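Local coordinates for propionate kinase (Francisella tularensis subsp. tularensis, PDB 3KHY) that phosphorylates propionate with ATP, as a magnesium-dependent homodimeric kinase of the acetokinase family, and probably also interconverts acetate and acetyl phosphate, at the interface of chains A and B. Sequence-based numbering; all coordinates share one arbitrary frame. Chains: chain A/B, Propionate kinase.

Contact 1: the interface of chains A and B. Residues chain A 162, 168, 222; chain B 241, 244-245, 249, 251, 259.
A:Ile168 lies against B:Tyr244, B:Ile241 and B:Ile245 in an apolar patch of the homodimer interface of this acetokinase-family enzyme. Its three outer carbons divide the work. CG1 meets the CD1–CE1 rim of the B:Tyr244 ring, coming from above the ring plane and outside the rim, with 3.6 Å between CG1 and CE1. CG2 touches CG2 of B:Ile241 at 3.8 Å, the two side chains crossing at about a right angle. CD1 reaches on to CG1 of B:Ile245, also 3.8 Å away, and packs against the same tyrosine rim. On the same side of the tyrosine plane, nearer the ring's root, A:Leu222 places CD2 3.8 Å from B:Tyr244 CB, so two chain A residues share one side of the ring, one at the CD1–CE1 rim and one at its root. B:Tyr244 reaches this position with CG anti to its backbone N (chi1 180°).

A:Leu162, which buries 62 Å² against chain B, uses both methyls. CD1 and CE of B:Met259 face each other tip to tip at 3.8 Å, with the selenium of this selenomethionine equally near, while CD2 touches CD1 of B:Leu249, the two side chains crossing at a slant. The B:Met259 chain is bent at chi2 and again at chi3 (-64°), which folds its end back toward the leucine.

Behind this first shell stands B:Trp251, whose CH2 only brushes A:Leu162. The indole carries CG2 of B:Ile245 on one face, 3.4 Å above the plane and offset toward the rim, and has CG of B:Met259 at its edge, in plane. It thereby links B:Ile245 and B:Met259, and probably steadies both.

In the fold, helix 241-249 of chain B supplies one wall and helix 253-262 adds B:Met259; helix 160-164 and the loops carrying A:Ile168 and A:Leu222 pack against them. The centre of the contact is about 29 Å from B:Asp142, the predicted catalytic residue.

Contact 2: the interface of chains A and B. Residues chain A 298, 301-302, 305, 337-338, 341; chain B 306, 309.
The imidazole of A:His298 turns its CE1 corner toward CD1 of B:Ile309, a loose approach of 4.4 Å at the dimer interface of this acetokinase-family enzyme. The methyl lies above the plane but outside the rim of the ring, off its CE1 corner. On that same side of the ring plane, the aliphatic chain of A:Lys302 passes above the NE2 corner of the imidazole, its CG 3.6 Å from NE2.

B:Ile309, in the 3-10 turn 308-310, is the plug of the patch, hiding 103 Å² in chain A. Its long branch is stretched out, CG1 opposite the backbone N (chi1 -163°) and CD1 continuing the line, so the terminal methyl is carried deep between helix 287-307 and the end of helix 328-337. There CD1 presses on CB of A:Ala301 at 3.5 Å, a contact tighter than usual van der Waals distance. From another side CD1 of A:Leu341 packs on the isoleucine's backbone, 3.6 Å from its CA, and A:Leu338 lines the pocket more distantly. The carbonyl of A:Lys337 borders the isoleucine branch, although the modelled spacing there is too short to interpret. A water joins the two backbones, 2.6 Å from A:Lys337 O and 2.8 Å from B:Ile309 O.

One turn back, near the end of helix 287-307 of chain B, B:Ser306 meets the same helix of chain A by its carbon side: CB lies 3.5 Å from A:Lys302 O. CB of A:Ala305 sits over the serine backbone, 3.8 Å from CA of B:Ser306 and near its O.

Contact 1: the interface of chains A and B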
loop_
_atom_site.group_PDB
_atom_site.type_symbol
_atom_site.label_atom_id
_atom_site.label_comp_id
_atom_site.label_asym_id
_atom_site.label_seq_id
_atom_site.Cartn_x
_atom_site.Cartn_y
_atom_site.Cartn_z
ATOM N N LEU A 162 -5.243 -16.896 -8.387
ATOM C CA LEU A 162 -3.958 -16.207 -8.392
ATOM C C LEU A 162 -3.253 -16.351 -7.042
ATOM O O LEU A 162 -2.041 -16.555 -6.973
ATOM C CB LEU A 162 -4.143 -14.738 -8.762
ATOM C CG LEU A 162 -4.543 -14.535 -10.228
ATOM C CD1 LEU A 162 -4.753 -13.065 -10.504
ATOM C CD2 LEU A 162 -3.448 -15.084 -11.131
ATOM N N ILE A 168 0.543 -15.977 -5.362
ATOM C CA ILE A 168 0.690 -14.535 -5.259
ATOM C C ILE A 168 0.084 -14.063 -3.947
ATOM O O ILE A 168 -1.130 -14.177 -3.733
ATOM C CB ILE A 168 0.027 -13.800 -6.442
ATOM C CG1 ILE A 168 0.653 -14.262 -7.760
ATOM C CG2 ILE A 168 0.151 -12.290 -6.275
ATOM C CD1 ILE A 168 -0.088 -13.783 -8.994
ATOM N N LEU A 222 5.150 -9.373 -2.394
ATOM C CA LEU A 222 5.580 -10.551 -3.148
ATOM C C LEU A 222 7.096 -10.557 -3.247
ATOM O O LEU A 222 7.742 -11.587 -3.038
ATOM C CB LEU A 222 4.970 -10.515 -4.553
ATOM C CG LEU A 222 5.224 -11.679 -5.520
ATOM C CD1 LEU A 222 4.446 -12.901 -5.072
ATOM C CD2 LEU A 222 4.784 -11.266 -6.918
ATOM N N ILE B 241 3.520 -7.556 -8.975
ATOM C CA ILE B 241 2.618 -8.558 -9.552
ATOM C C ILE B 241 2.522 -8.463 -11.068
ATOM O O ILE B 241 2.250 -9.467 -11.748
ATOM C CB ILE B 241 1.203 -8.537 -8.924
ATOM C CG1 ILE B 241 0.520 -7.185 -9.149
ATOM C CG2 ILE B 241 1.271 -8.893 -7.427
ATOM C CD1 ILE B 241 -0.671 -7.259 -10.082
ATOM N N TYR B 244 5.421 -10.385 -12.529
ATOM C CA TYR B 244 5.246 -11.785 -12.168
ATOM C C TYR B 244 4.176 -12.449 -13.048
ATOM O O TYR B 244 4.392 -13.524 -13.620
ATOM C CB TYR B 244 4.909 -11.925 -10.685
ATOM C CG TYR B 244 4.717 -13.360 -10.260
ATOM C CD1 TYR B 244 3.475 -13.966 -10.343
ATOM C CD2 TYR B 244 5.789 -14.114 -9.795
ATOM C CE1 TYR B 244 3.298 -15.288 -9.962
ATOM C CE2 TYR B 244 5.624 -15.432 -9.413
ATOM C CZ TYR B 244 4.379 -16.015 -9.498
ATOM O OH TYR B 244 4.215 -17.327 -9.117
ATOM N N ILE B 245 3.026 -11.799 -13.174
ATOM C CA ILE B 245 1.942 -12.359 -13.956
ATOM C C ILE B 245 2.279 -12.374 -15.449
ATOM O O ILE B 245 2.058 -13.370 -16.127
ATOM C CB ILE B 245 0.620 -11.621 -13.694
ATOM C CG1 ILE B 245 0.049 -12.059 -12.343
ATOM C CG2 ILE B 245 -0.353 -11.911 -14.802
ATOM C CD1 ILE B 245 -1.105 -11.217 -11.858
ATOM N N LEU B 249 2.294 -15.970 -16.740
ATOM C CA LEU B 249 1.013 -16.293 -17.361
ATOM C C LEU B 249 0.825 -15.636 -18.712
ATOM O O LEU B 249 -0.098 -15.987 -19.454
ATOM C CB LEU B 249 -0.147 -15.911 -16.434
ATOM C CG LEU B 249 -0.137 -16.622 -15.085
ATOM C CD1 LEU B 249 -1.367 -16.235 -14.285
ATOM C CD2 LEU B 249 -0.089 -18.122 -15.309
ATOM N N TRP B 251 -0.071 -12.499 -19.384
ATOM C CA TRP B 251 -1.119 -11.482 -19.496
ATOM C C TRP B 251 -0.514 -10.136 -19.866
ATOM O O TRP B 251 0.629 -9.837 -19.501
ATOM C CB TRP B 251 -1.872 -11.307 -18.177
ATOM C CG TRP B 251 -2.575 -12.508 -17.652
ATOM C CD1 TRP B 251 -2.445 -13.808 -18.069
ATOM C CD2 TRP B 251 -3.519 -12.521 -16.579
ATOM N NE1 TRP B 251 -3.259 -14.625 -17.317
ATOM C CE2 TRP B 251 -3.930 -13.856 -16.394
ATOM C CE3 TRP B 251 -4.062 -11.524 -15.754
ATOM C CZ2 TRP B 251 -4.853 -14.227 -15.414
ATOM C CZ3 TRP B 251 -4.987 -11.894 -14.780
ATOM C CH2 TRP B 251 -5.371 -13.234 -14.620
HETATM N N MSE B 259 -8.259 -7.127 -14.472
HETATM C CA MSE B 259 -8.451 -8.099 -13.394
HETATM C C MSE B 259 -8.464 -7.432 -12.004
HETATM O O MSE B 259 -9.277 -7.794 -11.139
HETATM C CB MSE B 259 -7.370 -9.168 -13.473
HETATM C CG MSE B 259 -7.344 -10.160 -12.317
HETATM SE SE MSE B 259 -6.341 -9.572 -10.735
HETATM C CE MSE B 259 -4.509 -9.435 -11.481
#

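Contact 2: the interface of chains A and B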
loop_
_atom_site.group_PDB
_atom_site.type_symbol
_atom_site.label_atom_id
_atom_site.label_comp_id
_atom_site.label_asym_id
_atom_site.label_seq_id
_atom_site.Cartn_x
_atom_site.Cartn_y
_atom_site.Cartn_z
ATOM N N HIS A 298 7.944 10.216 6.407
ATOM C CA HIS A 298 6.494 10.150 6.620
ATOM C C HIS A 298 5.951 8.759 6.335
ATOM O O HIS A 298 5.069 8.258 7.039
ATOM C CB HIS A 298 5.784 11.160 5.737
ATOM C CG HIS A 298 4.307 11.195 5.950
ATOM N ND1 HIS A 298 3.735 11.730 7.085
ATOM C CD2 HIS A 298 3.286 10.751 5.183
ATOM C CE1 HIS A 298 2.421 11.614 7.006
ATOM N NE2 HIS A 298 2.123 11.030 5.860
ATOM N N ALA A 301 6.738 6.609 9.279
ATOM C CA ALA A 301 5.826 6.969 10.360
ATOM C C ALA A 301 4.414 6.426 10.134
ATOM O O ALA A 301 3.784 5.952 11.076
ATOM C CB ALA A 301 5.795 8.481 10.571
ATOM N N LYS A 302 3.914 6.482 8.893
ATOM C CA LYS A 302 2.598 5.923 8.591
ATOM C C LYS A 302 2.492 4.409 8.857
ATOM O O LYS A 302 1.464 3.937 9.357
ATOM C CB LYS A 302 2.162 6.249 7.150
ATOM C CG LYS A 302 1.537 7.638 7.038
ATOM C CD LYS A 302 1.150 7.987 5.623
ATOM C CE LYS A 302 -0.017 7.143 5.141
ATOM N NZ LYS A 302 -0.357 7.547 3.753
ATOM N N ALA A 305 2.532 3.853 12.669
ATOM C CA ALA A 305 1.182 4.145 13.161
ATOM C C ALA A 305 0.198 3.021 12.846
ATOM O O ALA A 305 -0.622 2.629 13.702
ATOM C CB ALA A 305 0.673 5.469 12.588
ATOM N N LYS A 337 7.466 12.984 13.342
ATOM C CA LYS A 337 6.180 12.773 12.682
ATOM C C LYS A 337 5.244 11.873 13.489
ATOM O O LYS A 337 4.066 11.757 13.177
ATOM C CB LYS A 337 6.401 12.239 11.259
ATOM C CG LYS A 337 6.964 13.330 10.335
ATOM C CD LYS A 337 7.346 12.821 8.958
ATOM C CE LYS A 337 7.565 13.995 7.990
ATOM N NZ LYS A 337 8.540 15.022 8.495
ATOM N N LEU A 338 5.784 11.229 14.522
ATOM C CA LEU A 338 5.012 10.329 15.372
ATOM C C LEU A 338 4.625 10.997 16.702
ATOM O O LEU A 338 4.185 10.334 17.632
ATOM C CB LEU A 338 5.798 9.046 15.645
ATOM C CG LEU A 338 5.878 8.102 14.435
ATOM C CD1 LEU A 338 7.012 7.083 14.600
ATOM C CD2 LEU A 338 4.548 7.399 14.170
ATOM N N LEU A 341 1.354 10.226 18.490
ATOM C CA LEU A 341 1.196 8.860 18.972
ATOM C C LEU A 341 2.024 8.562 20.225
ATOM O O LEU A 341 2.210 7.399 20.579
ATOM C CB LEU A 341 1.574 7.855 17.881
ATOM C CG LEU A 341 0.517 7.461 16.848
ATOM C CD1 LEU A 341 0.021 8.672 16.104
ATOM C CD2 LEU A 341 1.087 6.435 15.878
ATOM N N SER B 306 -3.252 4.171 10.726
ATOM C CA SER B 306 -2.186 4.962 10.124
ATOM C C SER B 306 -2.517 6.448 10.130
ATOM O O SER B 306 -1.621 7.278 10.283
ATOM C CB SER B 306 -1.879 4.503 8.692
ATOM O OG SER B 306 -2.843 4.985 7.770
ATOM N N ILE B 309 -1.907 9.420 12.957
ATOM C CA ILE B 309 -0.700 10.223 12.980
ATOM C C ILE B 309 -0.998 11.718 12.823
ATOM O O ILE B 309 -0.231 12.564 13.287
ATOM C CB ILE B 309 0.246 9.768 11.853
ATOM C CG1 ILE B 309 1.665 10.268 12.092
ATOM C CG2 ILE B 309 -0.281 10.220 10.495
ATOM C CD1 ILE B 309 2.636 9.795 11.040
HETATM O O HOH W 1 2.080 12.281 14.816
#

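Contact 1 and contact 2 lie about 31 Å apart, centre to centre, along one two-fold interface, and each recurs with the chains exchanged. They share no residue or secondary-structure element: contact 1 draws on segments from the middle of the sequence, contact 2 on helix 287-307, the 3-10 turn after it and the region around residues 337-341. The homodimer is therefore held at well-separated places, which should limit rocking of one subunit on the other. The predicted catalytic aspartate is about 29 Å from the centre of contact 1 (chain B) and about 24 Å from that of contact 2 (chain A), consistent with a mainly assembly role.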